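Local structure of nucleoside kinase (Methanococcus jannaschii, 2C4E) at residues E60-V65 and P127-E132; K119-L124 and T138-F143; E175-T180 and E206-L211; K150-N155 and H179-F184. The protein phosphorylates a broad range of nucleosides to nucleoside monophosphates, preferring inosine, guanosine and cytidine, with ATP as the best phosphate donor and magnesium or manganese as cofactor. All blocks are in the same frame, centred on the assembly; numbering follows the deposited sequence.

Contact 1: residues E60-V65 and P127-E132; sequences ELLSCV and PNFNTE
Glu60 and Thr131 reach toward each other tip to tip. The glutamate can be followed outward from its backbone. CB heads for the other segment, and chi1 of 64° sets CG between the backbone N and the carbonyl carbon. Beyond CG the chain is extended. Glu60 CD arrives 3.8 Å from Thr131 CG2. Glu60 OE2 lies 3.6 Å from Thr131 CG2 and at the edge of the Phe129 ring, near its plane. Its polar needs are met by others. Thr9 OG1 hydrogen-bonds OE2, and a water donates to Glu60 OE2 at 2.7 Å. The same water accepts from Asn130 N at 2.8 Å, so it links the carboxylate to the loop backbone. The other oxygen, OE1, has a long, weak ion pair with Lys87.

Leu62 makes the apolar half of the contact. Its CD1 meets Pro127 CD at 3.6 Å, tip to tip. Leu62 CD1 is also 4.0 Å from Phe129 CE1, at the ring edge near its plane. No direct hydrogen bond joins the two segments.

Strand 7-11 lies between strands 58-62 and 131-136 in the large, mainly parallel sheet of the ribokinase fold. Its Thr9 OG1 bonds both Glu60 OE2 and Thr131 OG1, so it bridges the pair. Leu62 also rests on Phe143 of helix 141-151, while Leu61 packs on helix 44-54.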
loop_
_atom_site.group_PDB
_atom_site.type_symbol
_atom_site.label_atom_id
_atom_site.label_comp_id
_atom_site.label_asym_id
_atom_site.label_seq_id
_atom_site.Cartn_x
_atom_site.Cartn_y
_atom_site.Cartn_z
ATOM N N GLU A 60 -25.631 -2.574 13.947
ATOM C CA GLU A 60 -25.704 -3.095 12.602
ATOM C C GLU A 60 -24.864 -2.186 11.730
ATOM O O GLU A 60 -24.705 -1.011 12.024
ATOM C CB GLU A 60 -27.154 -3.177 12.107
ATOM C CG GLU A 60 -27.917 -1.867 11.967
ATOM C CD GLU A 60 -29.323 -2.068 11.388
ATOM O OE1 GLU A 60 -29.823 -3.207 11.409
ATOM O OE2 GLU A 60 -29.939 -1.082 10.911
ATOM N N LEU A 61 -24.335 -2.737 10.656
ATOM C CA LEU A 61 -23.399 -2.039 9.805
ATOM C C LEU A 61 -23.907 -1.964 8.380
ATOM O O LEU A 61 -24.416 -2.965 7.838
ATOM C CB LEU A 61 -22.070 -2.788 9.874
ATOM C CG LEU A 61 -20.769 -2.192 9.333
ATOM C CD1 LEU A 61 -20.392 -0.907 10.008
ATOM C CD2 LEU A 61 -19.677 -3.229 9.539
ATOM N N LEU A 62 -23.799 -0.785 7.776
ATOM C CA LEU A 62 -24.112 -0.590 6.366
ATOM C C LEU A 62 -22.856 -0.021 5.712
ATOM O O LEU A 62 -22.496 1.128 5.958
ATOM C CB LEU A 62 -25.297 0.362 6.173
ATOM C CG LEU A 62 -25.925 0.337 4.773
ATOM C CD1 LEU A 62 -27.246 1.080 4.810
ATOM C CD2 LEU A 62 -25.004 0.940 3.712
ATOM N N SER A 63 -22.194 -0.854 4.907
ATOM C CA SER A 63 -20.983 -0.489 4.184
ATOM C C SER A 63 -20.945 -1.206 2.844
ATOM O O SER A 63 -21.611 -2.223 2.664
ATOM C CB SER A 63 -19.724 -0.916 4.953
ATOM O OG SER A 63 -19.735 -0.477 6.294
ATOM N N CYS A 64 -20.155 -0.673 1.919
ATOM C CA CYS A 64 -19.778 -1.390 0.703
ATOM C C CYS A 64 -18.421 -2.080 0.890
ATOM O O CYS A 64 -17.404 -1.425 1.139
ATOM C CB CYS A 64 -19.689 -0.431 -0.484
ATOM S SG CYS A 64 -21.266 0.275 -0.999
ATOM N N VAL A 65 -18.421 -3.405 0.775
ATOM C CA VAL A 65 -17.206 -4.215 0.871
ATOM C C VAL A 65 -16.939 -4.915 -0.464
ATOM O O VAL A 65 -17.770 -4.878 -1.362
ATOM C CB VAL A 65 -17.282 -5.219 2.059
ATOM C CG1 VAL A 65 -17.523 -4.465 3.366
ATOM C CG2 VAL A 65 -18.378 -6.269 1.847
ATOM N N PRO A 127 -31.822 1.857 2.926
ATOM C CA PRO A 127 -33.064 1.200 3.327
ATOM C C PRO A 127 -33.729 2.003 4.421
ATOM O O PRO A 127 -33.125 2.949 4.925
ATOM C CB PRO A 127 -32.576 -0.141 3.874
ATOM C CG PRO A 127 -31.263 0.159 4.445
ATOM C CD PRO A 127 -30.653 1.236 3.568
ATOM N N ASN A 128 -34.962 1.646 4.779
ATOM C CA ASN A 128 -35.525 2.123 6.024
ATOM C C ASN A 128 -34.695 1.533 7.172
ATOM O O ASN A 128 -34.211 0.397 7.101
ATOM C CB ASN A 128 -37.005 1.754 6.160
ATOM C CG ASN A 128 -37.888 2.507 5.171
ATOM O OD1 ASN A 128 -38.521 1.903 4.300
ATOM N ND2 ASN A 128 -37.923 3.836 5.295
ATOM N N PHE A 129 -34.494 2.338 8.198
ATOM C CA PHE A 129 -33.786 1.935 9.386
ATOM C C PHE A 129 -34.799 1.794 10.496
ATOM O O PHE A 129 -35.698 2.628 10.631
ATOM C CB PHE A 129 -32.767 3.018 9.760
ATOM C CG PHE A 129 -31.738 3.285 8.689
ATOM C CD1 PHE A 129 -30.724 2.387 8.467
ATOM C CD2 PHE A 129 -31.795 4.425 7.908
ATOM C CE1 PHE A 129 -29.771 2.626 7.494
ATOM C CE2 PHE A 129 -30.836 4.645 6.933
ATOM C CZ PHE A 129 -29.829 3.746 6.752
ATOM N N ASN A 130 -34.666 0.739 11.292
ATOM C CA ASN A 130 -35.560 0.519 12.409
ATOM C C ASN A 130 -34.863 0.682 13.743
ATOM O O ASN A 130 -35.389 0.260 14.778
ATOM C CB ASN A 130 -36.178 -0.889 12.309
ATOM C CG ASN A 130 -37.010 -1.068 11.057
ATOM O OD1 ASN A 130 -36.982 -2.140 10.422
ATOM N ND2 ASN A 130 -37.774 -0.036 10.695
ATOM N N THR A 131 -33.697 1.315 13.721
ATOM C CA THR A 131 -32.881 1.502 14.910
ATOM C C THR A 131 -33.154 2.830 15.619
ATOM O O THR A 131 -33.699 3.755 15.041
ATOM C CB THR A 131 -31.397 1.439 14.512
ATOM O OG1 THR A 131 -31.176 2.229 13.330
ATOM C CG2 THR A 131 -31.015 0.017 14.126
ATOM N N GLU A 132 -32.762 2.918 16.883
ATOM C CA GLU A 132 -32.931 4.159 17.636
ATOM C C GLU A 132 -32.052 5.278 17.104
ATOM O O GLU A 132 -32.466 6.422 17.119
ATOM C CB GLU A 132 -32.641 3.944 19.113
ATOM C CG GLU A 132 -33.843 3.338 19.816
ATOM C CD GLU A 132 -33.599 2.928 21.240
ATOM O OE1 GLU A 132 -32.663 3.457 21.877
ATOM O OE2 GLU A 132 -34.392 2.084 21.719
HETATM O O HOH W 1 -32.638 -1.203 10.941
#

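Contact 2: residues K119-L124 and T138-F143; sequences KHYKEL and TGDPEF
Tyr121 packs against Asp140 and Phe143 at the start of a helix. Its CB lies 3.4 Å from Asp140 CB, and the two side chains run in opposite directions past one another. Phe143 has CG anti to its backbone N (chi1 -178°), which places CG on the Tyr121 side. Tyr121 CD2 sits over one face of the Phe143 ring, toward its rim, 3.6 Å from Phe143 CD2. The ring planes are oblique, 46° apart. On another side, Leu124 CB touches Phe143 CE1 at 4.0 Å, and Leu124 O lies in the ring plane at the edge.

Asp140 is the N-cap of helix 141-151, which joins strands 131-136 and 156-159 in the ribokinase fold. Its CG is anti to the backbone N. Asp140 OD2 accepts from Phe143 N at 2.9 Å through its anti lone pair, with an N-H...O angle of 158°. The helix start would probably favour the charged carboxylate. Asp140 OD1 accepts a hydrogen bond from a water, which in turn accepts from Lys122 N at 3.1 Å.

An alanine at Phe143 would probably open a gap beside Tyr121 CD2 and Leu124 CB and leave the tyrosine ring less firmly placed. Tyr121 OH is held by a hydrogen bond with Cys64 N of strand 64-65. The Lys122 chain curls back, and its NZ donates to Lys119 O at 2.6 Å on a carbonyl lone pair.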
loop_
_atom_site.group_PDB
_atom_site.type_symbol
_atom_site.label_atom_id
_atom_site.label_comp_id
_atom_site.label_asym_id
_atom_site.label_seq_id
_atom_site.Cartn_x
_atom_site.Cartn_y
_atom_site.Cartn_z
ATOM N N LYS A 119 -17.060 2.897 -4.407
ATOM C CA LYS A 119 -17.617 3.399 -5.665
ATOM C C LYS A 119 -19.105 3.041 -5.807
ATOM O O LYS A 119 -19.840 3.711 -6.529
ATOM C CB LYS A 119 -16.806 2.908 -6.884
ATOM C CG LYS A 119 -16.941 1.421 -7.199
ATOM C CD LYS A 119 -18.175 1.128 -8.032
ATOM C CE LYS A 119 -17.920 0.160 -9.133
ATOM N NZ LYS A 119 -19.063 0.101 -10.095
ATOM N N HIS A 120 -19.542 1.985 -5.123
ATOM C CA HIS A 120 -20.908 1.490 -5.267
ATOM C C HIS A 120 -21.960 2.336 -4.541
ATOM O O HIS A 120 -23.135 2.217 -4.875
ATOM C CB HIS A 120 -21.024 0.028 -4.800
ATOM C CG HIS A 120 -20.343 -0.953 -5.697
ATOM N ND1 HIS A 120 -20.751 -1.188 -6.993
ATOM C CD2 HIS A 120 -19.271 -1.753 -5.489
ATOM C CE1 HIS A 120 -19.964 -2.095 -7.540
ATOM N NE2 HIS A 120 -19.062 -2.459 -6.648
ATOM N N TYR A 121 -21.581 3.162 -3.558
ATOM C CA TYR A 121 -22.585 3.975 -2.860
ATOM C C TYR A 121 -23.460 4.790 -3.819
ATOM O O TYR A 121 -24.660 4.883 -3.619
ATOM C CB TYR A 121 -21.974 4.925 -1.811
ATOM C CG TYR A 121 -21.440 4.226 -0.582
ATOM C CD1 TYR A 121 -20.070 4.132 -0.366
ATOM C CD2 TYR A 121 -22.294 3.630 0.345
ATOM C CE1 TYR A 121 -19.560 3.499 0.740
ATOM C CE2 TYR A 121 -21.787 2.986 1.465
ATOM C CZ TYR A 121 -20.414 2.931 1.656
ATOM O OH TYR A 121 -19.882 2.286 2.737
ATOM N N LYS A 122 -22.871 5.376 -4.859
ATOM C CA LYS A 122 -23.659 6.183 -5.802
ATOM C C LYS A 122 -24.681 5.367 -6.611
ATOM O O LYS A 122 -25.594 5.933 -7.207
ATOM C CB LYS A 122 -22.751 7.017 -6.718
ATOM C CG LYS A 122 -21.887 6.225 -7.675
ATOM C CD LYS A 122 -20.969 7.168 -8.472
ATOM C CE LYS A 122 -19.774 6.456 -9.086
ATOM N NZ LYS A 122 -19.047 5.598 -8.104
ATOM N N GLU A 123 -24.524 4.048 -6.634
ATOM C CA GLU A 123 -25.494 3.151 -7.271
ATOM C C GLU A 123 -26.644 2.759 -6.345
ATOM O O GLU A 123 -27.627 2.184 -6.797
ATOM C CB GLU A 123 -24.802 1.865 -7.732
ATOM C CG GLU A 123 -23.705 2.061 -8.768
ATOM C CD GLU A 123 -22.673 0.941 -8.753
ATOM O OE1 GLU A 123 -22.984 -0.181 -8.285
ATOM O OE2 GLU A 123 -21.541 1.191 -9.212
ATOM N N LEU A 124 -26.504 3.046 -5.055
ATOM C CA LEU A 124 -27.416 2.542 -4.033
ATOM C C LEU A 124 -28.261 3.636 -3.392
ATOM O O LEU A 124 -27.976 4.822 -3.501
ATOM C CB LEU A 124 -26.623 1.826 -2.929
ATOM C CG LEU A 124 -25.700 0.692 -3.385
ATOM C CD1 LEU A 124 -24.766 0.293 -2.255
ATOM C CD2 LEU A 124 -26.501 -0.509 -3.872
ATOM N N THR A 138 -17.657 8.623 8.112
ATOM C CA THR A 138 -17.093 8.923 6.806
ATOM C C THR A 138 -17.475 7.839 5.802
ATOM O O THR A 138 -17.642 6.677 6.137
ATOM C CB THR A 138 -15.568 9.090 6.846
ATOM O OG1 THR A 138 -14.994 8.016 7.589
ATOM C CG2 THR A 138 -15.189 10.357 7.600
ATOM N N GLY A 139 -17.627 8.243 4.566
ATOM C CA GLY A 139 -18.124 7.357 3.539
ATOM C C GLY A 139 -18.309 8.125 2.258
ATOM O O GLY A 139 -17.380 8.805 1.793
ATOM N N ASP A 140 -19.470 7.959 1.644
ATOM C CA ASP A 140 -19.822 8.681 0.437
ATOM C C ASP A 140 -20.781 9.786 0.863
ATOM O O ASP A 140 -21.871 9.498 1.370
ATOM C CB ASP A 140 -20.496 7.742 -0.553
ATOM C CG ASP A 140 -20.923 8.441 -1.807
ATOM O OD1 ASP A 140 -20.158 8.451 -2.800
ATOM O OD2 ASP A 140 -22.034 9.003 -1.898
ATOM N N PRO A 141 -20.371 11.043 0.735
ATOM C CA PRO A 141 -21.218 12.146 1.217
ATOM C C PRO A 141 -22.629 12.172 0.631
ATOM O O PRO A 141 -23.573 12.467 1.372
ATOM C CB PRO A 141 -20.414 13.385 0.815
ATOM C CG PRO A 141 -18.978 12.893 0.914
ATOM C CD PRO A 141 -19.066 11.537 0.262
ATOM N N GLU A 142 -22.796 11.855 -0.649
ATOM C CA GLU A 142 -24.132 11.894 -1.250
ATOM C C GLU A 142 -25.014 10.814 -0.634
ATOM O O GLU A 142 -26.175 11.070 -0.288
ATOM C CB GLU A 142 -24.085 11.746 -2.779
ATOM C CG GLU A 142 -25.471 11.619 -3.410
ATOM C CD GLU A 142 -25.477 11.352 -4.915
ATOM O OE1 GLU A 142 -24.511 10.779 -5.476
ATOM O OE2 GLU A 142 -26.488 11.706 -5.547
ATOM N N PHE A 143 -24.456 9.620 -0.456
ATOM C CA PHE A 143 -25.214 8.526 0.147
ATOM C C PHE A 143 -25.488 8.873 1.613
ATOM O O PHE A 143 -26.583 8.642 2.121
ATOM C CB PHE A 143 -24.430 7.217 0.020
ATOM C CG PHE A 143 -25.146 6.019 0.571
ATOM C CD1 PHE A 143 -26.046 5.316 -0.205
ATOM C CD2 PHE A 143 -24.912 5.588 1.869
ATOM C CE1 PHE A 143 -26.708 4.193 0.293
ATOM C CE2 PHE A 143 -25.574 4.460 2.368
ATOM C CZ PHE A 143 -26.473 3.770 1.577
HETATM O O HOH W 2 -19.852 6.159 -4.457
#

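Contact 3: residues E175-T180 and E206-L211; sequences EIIEHT and ERVDAL
Glu178 and Arg207 form a salt bridge near the C-terminal part of helix 170-178, beside the loop entering strand 210-214. The contact sets this part of the helix against a strand entry in the alpha/beta ribokinase fold. The two side chains lie side by side and point the same way. Arg207 NE donates to Glu178 OE2 at 3.0 Å, with an N-H...O angle of 148°. The oxygen is met on its anti side. The carboxylate and guanidinium planes are nearly coplanar, 7° apart. The aliphatic parts also touch, Glu178 CG on Arg207 CD at 3.8 Å.

Next to this pair, Ile177 CG2 meets Val208 CG1 at 3.8 Å. Val208 CA also makes a CH...O contact with Thr180 O at 3.5 Å. Two waters join the backbones. One donates to Glu178 O and Arg207 O; the other donates to Thr180 O and, again, Arg207 O.

The next shell fixes the arginine. Its NH1 donates to Asp203 O, while Glu206 OE1 forms only a long ion pair with Arg207 NH1, by charge alone. An alanine at Arg207 would probably leave Glu178 OE2 without its charged mate and Asp203 O without this donor. A bound magnesium ion lies about 5 Å from the Arg207 side chain. Behind the contact, Thr180 OG1 donates to Ile176 O at 2.8 Å, and His179 N reaches the same oxygen from the opposite face of its carbonyl plane.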
loop_
_atom_site.group_PDB
_atom_site.type_symbol
_atom_site.label_atom_id
_atom_site.label_comp_id
_atom_site.label_asym_id
_atom_site.label_seq_id
_atom_site.Cartn_x
_atom_site.Cartn_y
_atom_site.Cartn_z
ATOM N N GLU A 175 -27.347 21.367 4.694
ATOM C CA GLU A 175 -28.439 20.392 4.509
ATOM C C GLU A 175 -28.316 19.161 5.404
ATOM O O GLU A 175 -29.289 18.756 6.013
ATOM C CB GLU A 175 -28.552 19.975 3.041
ATOM C CG GLU A 175 -29.776 19.127 2.740
ATOM C CD GLU A 175 -31.099 19.882 2.808
ATOM O OE1 GLU A 175 -31.113 21.112 3.068
ATOM O OE2 GLU A 175 -32.138 19.230 2.582
ATOM N N ILE A 176 -27.135 18.558 5.505
ATOM C CA ILE A 176 -27.014 17.377 6.347
ATOM C C ILE A 176 -27.141 17.738 7.833
ATOM O O ILE A 176 -27.731 16.988 8.605
ATOM C CB ILE A 176 -25.721 16.588 6.021
ATOM C CG1 ILE A 176 -25.793 15.185 6.613
ATOM C CG2 ILE A 176 -24.460 17.326 6.514
ATOM C CD1 ILE A 176 -24.865 14.208 5.943
ATOM N N ILE A 177 -26.614 18.891 8.227
ATOM C CA ILE A 177 -26.723 19.353 9.606
ATOM C C ILE A 177 -28.183 19.616 9.981
ATOM O O ILE A 177 -28.571 19.403 11.122
ATOM C CB ILE A 177 -25.837 20.607 9.853
ATOM C CG1 ILE A 177 -24.384 20.185 9.886
ATOM C CG2 ILE A 177 -26.237 21.332 11.141
ATOM C CD1 ILE A 177 -23.405 21.374 10.032
ATOM N N GLU A 178 -28.994 20.030 9.005
ATOM C CA GLU A 178 -30.384 20.328 9.266
ATOM C C GLU A 178 -31.140 19.008 9.484
ATOM O O GLU A 178 -32.246 19.015 10.003
ATOM C CB GLU A 178 -30.986 21.240 8.178
ATOM C CG GLU A 178 -30.394 22.649 8.339
ATOM C CD GLU A 178 -31.030 23.736 7.515
ATOM O OE1 GLU A 178 -31.429 23.459 6.364
ATOM O OE2 GLU A 178 -31.082 24.883 8.028
ATOM N N HIS A 179 -30.506 17.899 9.114
ATOM C CA HIS A 179 -31.057 16.547 9.336
ATOM C C HIS A 179 -30.227 15.741 10.323
ATOM O O HIS A 179 -30.170 14.509 10.249
ATOM C CB HIS A 179 -31.139 15.823 8.011
ATOM C CG HIS A 179 -32.021 16.508 7.023
ATOM N ND1 HIS A 179 -33.329 16.136 6.796
ATOM C CD2 HIS A 179 -31.787 17.571 6.220
ATOM C CE1 HIS A 179 -33.856 16.943 5.890
ATOM N NE2 HIS A 179 -32.938 17.815 5.516
ATOM N N THR A 180 -29.587 16.447 11.258
ATOM C CA THR A 180 -28.749 15.812 12.269
ATOM C C THR A 180 -29.265 16.137 13.664
ATOM O O THR A 180 -29.607 17.273 13.936
ATOM C CB THR A 180 -27.299 16.308 12.154
ATOM O OG1 THR A 180 -26.727 15.858 10.925
ATOM C CG2 THR A 180 -26.430 15.633 13.198
ATOM N N GLU A 206 -29.803 25.827 16.620
ATOM C CA GLU A 206 -31.111 26.003 15.987
ATOM C C GLU A 206 -31.444 24.794 15.106
ATOM O O GLU A 206 -32.591 24.583 14.754
ATOM C CB GLU A 206 -31.164 27.288 15.156
ATOM C CG GLU A 206 -31.252 28.545 16.009
ATOM C CD GLU A 206 -31.202 29.829 15.193
ATOM O OE1 GLU A 206 -31.474 29.783 13.973
ATOM O OE2 GLU A 206 -30.891 30.893 15.766
ATOM N N ARG A 207 -30.435 24.003 14.762
ATOM C CA ARG A 207 -30.604 22.894 13.836
ATOM C C ARG A 207 -30.433 21.518 14.463
ATOM O O ARG A 207 -31.087 20.589 14.033
ATOM C CB ARG A 207 -29.634 23.057 12.691
ATOM C CG ARG A 207 -29.990 24.274 11.854
ATOM C CD ARG A 207 -28.868 24.833 11.053
ATOM N NE ARG A 207 -29.317 25.932 10.197
ATOM C CZ ARG A 207 -29.364 27.223 10.552
ATOM N NH1 ARG A 207 -28.992 27.629 11.769
ATOM N NH2 ARG A 207 -29.778 28.127 9.670
ATOM N N VAL A 208 -29.522 21.385 15.425
ATOM C CA VAL A 208 -29.215 20.086 16.044
ATOM C C VAL A 208 -29.608 20.089 17.516
ATOM O O VAL A 208 -29.876 21.136 18.115
ATOM C CB VAL A 208 -27.720 19.699 15.884
ATOM C CG1 VAL A 208 -27.272 19.852 14.453
ATOM C CG2 VAL A 208 -26.811 20.522 16.817
ATOM N N ASP A 209 -29.713 18.899 18.093
ATOM C CA ASP A 209 -30.003 18.789 19.515
ATOM C C ASP A 209 -28.766 18.871 20.388
ATOM O O ASP A 209 -28.839 19.357 21.512
ATOM C CB ASP A 209 -30.716 17.468 19.811
ATOM C CG ASP A 209 -32.037 17.347 19.131
ATOM O OD1 ASP A 209 -32.853 18.297 19.157
ATOM O OD2 ASP A 209 -32.391 16.277 18.603
ATOM N N ALA A 210 -27.647 18.362 19.884
ATOM C CA ALA A 210 -26.387 18.382 20.606
ATOM C C ALA A 210 -25.250 18.498 19.624
ATOM O O ALA A 210 -25.202 17.782 18.614
ATOM C CB ALA A 210 -26.208 17.138 21.452
ATOM N N LEU A 211 -24.350 19.434 19.921
ATOM C CA LEU A 211 -23.124 19.610 19.193
ATOM C C LEU A 211 -22.011 19.194 20.140
ATOM O O LEU A 211 -21.899 19.737 21.231
ATOM C CB LEU A 211 -22.949 21.096 18.837
ATOM C CG LEU A 211 -21.547 21.548 18.446
ATOM C CD1 LEU A 211 -21.131 20.854 17.166
ATOM C CD2 LEU A 211 -21.508 23.073 18.295
HETATM O O HOH W 3 -32.751 20.923 11.892
HETATM O O HOH W 4 -32.153 18.130 15.093
#

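Contact 4: residues K150-N155 and H179-F184; sequences KAYGNN and HTNFLF
Tyr152 crosses His179 at about a right angle. Its ring lies against the histidine backbone, with His179 CA over one face. This is a CH-pi contact: His179 CA is 3.8 Å from the Tyr152 ring centroid and 20° off the normal. The two rings are oblique to each other, their planes 73° apart and their centroids 5.5 Å apart. The imidazole instead presents its edge, and Tyr152 CB lies there in its plane. Tyr152 CB and His179 CB are 3.9 Å apart. Tyr152 CG is anti to its backbone N (chi1 -170°), which sets CG near His179 CA. Tyr152 CD1 comes to 3.2 Å from His179 O. Farther along, the Asn181 side chain crosses the ring obliquely.

Tyr152 is the first residue to leave helix 141-151, the helix of the beta-alpha-beta unit between strands 131-136 and 156-159. It packs against the residues leading into strand 182-186, the next parallel strand of the sheet. Ala151 O, at the helix end, accepts from both Asn154 N and Asn155 N. Asn155 ND2 hydrogen-bonds Phe129 O and Thr131 O and so ties the turn to the loop and the start of strand 131-136.

At the phenol end, Tyr152 OH lies 2.7 Å from the water that also joins Thr180 O to Arg207 O. This water is in the plane of the tyrosine ring. A bound magnesium ion is about 4 Å from the tyrosine side chain.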
loop_
_atom_site.group_PDB
_atom_site.type_symbol
_atom_site.label_atom_id
_atom_site.label_comp_id
_atom_site.label_asym_id
_atom_site.label_seq_id
_atom_site.Cartn_x
_atom_site.Cartn_y
_atom_site.Cartn_z
ATOM N N LYS A 150 -33.435 10.501 4.962
ATOM C CA LYS A 150 -34.407 9.426 5.157
ATOM C C LYS A 150 -34.693 9.114 6.627
ATOM O O LYS A 150 -35.850 8.855 7.011
ATOM C CB LYS A 150 -33.930 8.152 4.458
ATOM C CG LYS A 150 -35.027 7.095 4.263
ATOM C CD LYS A 150 -34.491 5.914 3.477
ATOM C CE LYS A 150 -35.541 4.842 3.293
ATOM N NZ LYS A 150 -36.661 5.275 2.425
ATOM N N ALA A 151 -33.652 9.148 7.446
ATOM C CA ALA A 151 -33.752 8.772 8.853
ATOM C C ALA A 151 -34.301 9.900 9.712
ATOM O O ALA A 151 -35.047 9.671 10.660
ATOM C CB ALA A 151 -32.402 8.337 9.373
ATOM N N TYR A 152 -33.959 11.139 9.396
ATOM C CA TYR A 152 -34.328 12.230 10.292
ATOM C C TYR A 152 -35.850 12.308 10.476
ATOM O O TYR A 152 -36.628 12.243 9.529
ATOM C CB TYR A 152 -33.775 13.549 9.762
ATOM C CG TYR A 152 -33.868 14.721 10.704
ATOM C CD1 TYR A 152 -33.005 14.843 11.793
ATOM C CD2 TYR A 152 -34.838 15.702 10.516
ATOM C CE1 TYR A 152 -33.093 15.944 12.663
ATOM C CE2 TYR A 152 -34.929 16.790 11.376
ATOM C CZ TYR A 152 -34.050 16.891 12.451
ATOM O OH TYR A 152 -34.144 17.986 13.284
ATOM N N GLY A 153 -36.256 12.435 11.726
ATOM C CA GLY A 153 -37.655 12.495 12.075
ATOM C C GLY A 153 -38.243 11.130 12.317
ATOM O O GLY A 153 -39.418 11.027 12.631
ATOM N N ASN A 154 -37.418 10.089 12.196
ATOM C CA ASN A 154 -37.823 8.716 12.456
ATOM C C ASN A 154 -36.793 8.172 13.450
ATOM O O ASN A 154 -37.103 7.990 14.624
ATOM C CB ASN A 154 -37.864 7.916 11.152
ATOM C CG ASN A 154 -38.237 6.446 11.355
ATOM O OD1 ASN A 154 -38.135 5.633 10.426
ATOM N ND2 ASN A 154 -38.682 6.110 12.547
ATOM N N ASN A 155 -35.576 7.952 12.985
ATOM C CA ASN A 155 -34.450 7.578 13.838
ATOM C C ASN A 155 -33.697 8.823 14.251
ATOM O O ASN A 155 -33.675 9.812 13.518
ATOM C CB ASN A 155 -33.473 6.678 13.075
ATOM C CG ASN A 155 -34.171 5.802 12.093
ATOM O OD1 ASN A 155 -34.408 6.195 10.943
ATOM N ND2 ASN A 155 -34.573 4.618 12.552
ATOM N N HIS A 179 -30.506 17.899 9.114
ATOM C CA HIS A 179 -31.057 16.547 9.336
ATOM C C HIS A 179 -30.227 15.741 10.323
ATOM O O HIS A 179 -30.170 14.509 10.249
ATOM C CB HIS A 179 -31.139 15.823 8.011
ATOM C CG HIS A 179 -32.021 16.508 7.023
ATOM N ND1 HIS A 179 -33.329 16.136 6.796
ATOM C CD2 HIS A 179 -31.787 17.571 6.220
ATOM C CE1 HIS A 179 -33.856 16.943 5.890
ATOM N NE2 HIS A 179 -32.938 17.815 5.516
ATOM N N THR A 180 -29.587 16.447 11.258
ATOM C CA THR A 180 -28.749 15.812 12.269
ATOM C C THR A 180 -29.265 16.137 13.664
ATOM O O THR A 180 -29.607 17.273 13.936
ATOM C CB THR A 180 -27.299 16.308 12.154
ATOM O OG1 THR A 180 -26.727 15.858 10.925
ATOM C CG2 THR A 180 -26.430 15.633 13.198
ATOM N N ASN A 181 -29.336 15.127 14.524
ATOM C CA ASN A 181 -29.628 15.317 15.950
ATOM C C ASN A 181 -28.357 15.491 16.785
ATOM O O ASN A 181 -28.278 16.433 17.557
ATOM C CB ASN A 181 -30.479 14.174 16.506
ATOM C CG ASN A 181 -31.836 14.118 15.860
ATOM O OD1 ASN A 181 -32.787 14.878 16.227
ATOM N ND2 ASN A 181 -31.949 13.274 14.865
ATOM N N PHE A 182 -27.376 14.602 16.630
ATOM C CA PHE A 182 -26.095 14.707 17.327
ATOM C C PHE A 182 -25.031 14.960 16.289
ATOM O O PHE A 182 -24.825 14.129 15.405
ATOM C CB PHE A 182 -25.679 13.418 18.045
ATOM C CG PHE A 182 -26.720 12.817 18.952
ATOM C CD1 PHE A 182 -27.566 11.824 18.474
ATOM C CD2 PHE A 182 -26.818 13.188 20.273
ATOM C CE1 PHE A 182 -28.509 11.237 19.305
ATOM C CE2 PHE A 182 -27.764 12.587 21.127
ATOM C CZ PHE A 182 -28.601 11.625 20.634
ATOM N N LEU A 183 -24.364 16.106 16.386
ATOM C CA LEU A 183 -23.296 16.483 15.483
ATOM C C LEU A 183 -21.979 16.454 16.243
ATOM O O LEU A 183 -21.799 17.179 17.229
ATOM C CB LEU A 183 -23.564 17.872 14.924
ATOM C CG LEU A 183 -22.510 18.487 14.003
ATOM C CD1 LEU A 183 -22.389 17.610 12.747
ATOM C CD2 LEU A 183 -22.941 19.893 13.667
ATOM N N PHE A 184 -21.083 15.593 15.794
ATOM C CA PHE A 184 -19.751 15.470 16.352
ATOM C C PHE A 184 -18.733 16.080 15.390
ATOM O O PHE A 184 -18.770 15.812 14.193
ATOM C CB PHE A 184 -19.376 13.997 16.535
ATOM C CG PHE A 184 -20.193 13.244 17.556
ATOM C CD1 PHE A 184 -21.368 12.571 17.180
ATOM C CD2 PHE A 184 -19.760 13.118 18.863
ATOM C CE1 PHE A 184 -22.103 11.842 18.112
ATOM C CE2 PHE A 184 -20.492 12.397 19.783
ATOM C CZ PHE A 184 -21.655 11.756 19.412
HETATM O O HOH W 4 -32.153 18.130 15.093
#

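Overall arrangement
Contacts 3 and 4 are the closest pair, with centres 7 Å apart. They share His179, Thr180 and a water. Leu183 N probably bonds Ala210 O at 2.9 Å, between neighbouring strands 182-186 and 210-214. Contact 4 meets contact 1 where Asn155 ND2 lies 2.8 Å from Thr131 O. Contact 1 meets contact 2 through Cys64 N and Tyr121 OH, 3.1 Å apart. Contacts 2 and 4 use the beginning and end of helix 141-151, and their centres are 18 Å apart. The Tyr121 side chain is about 8 Å from that of substrate-binding Phe113. The Thr180 side chain is about 11 Å from that of Arg250, the probable transition-state stabiliser.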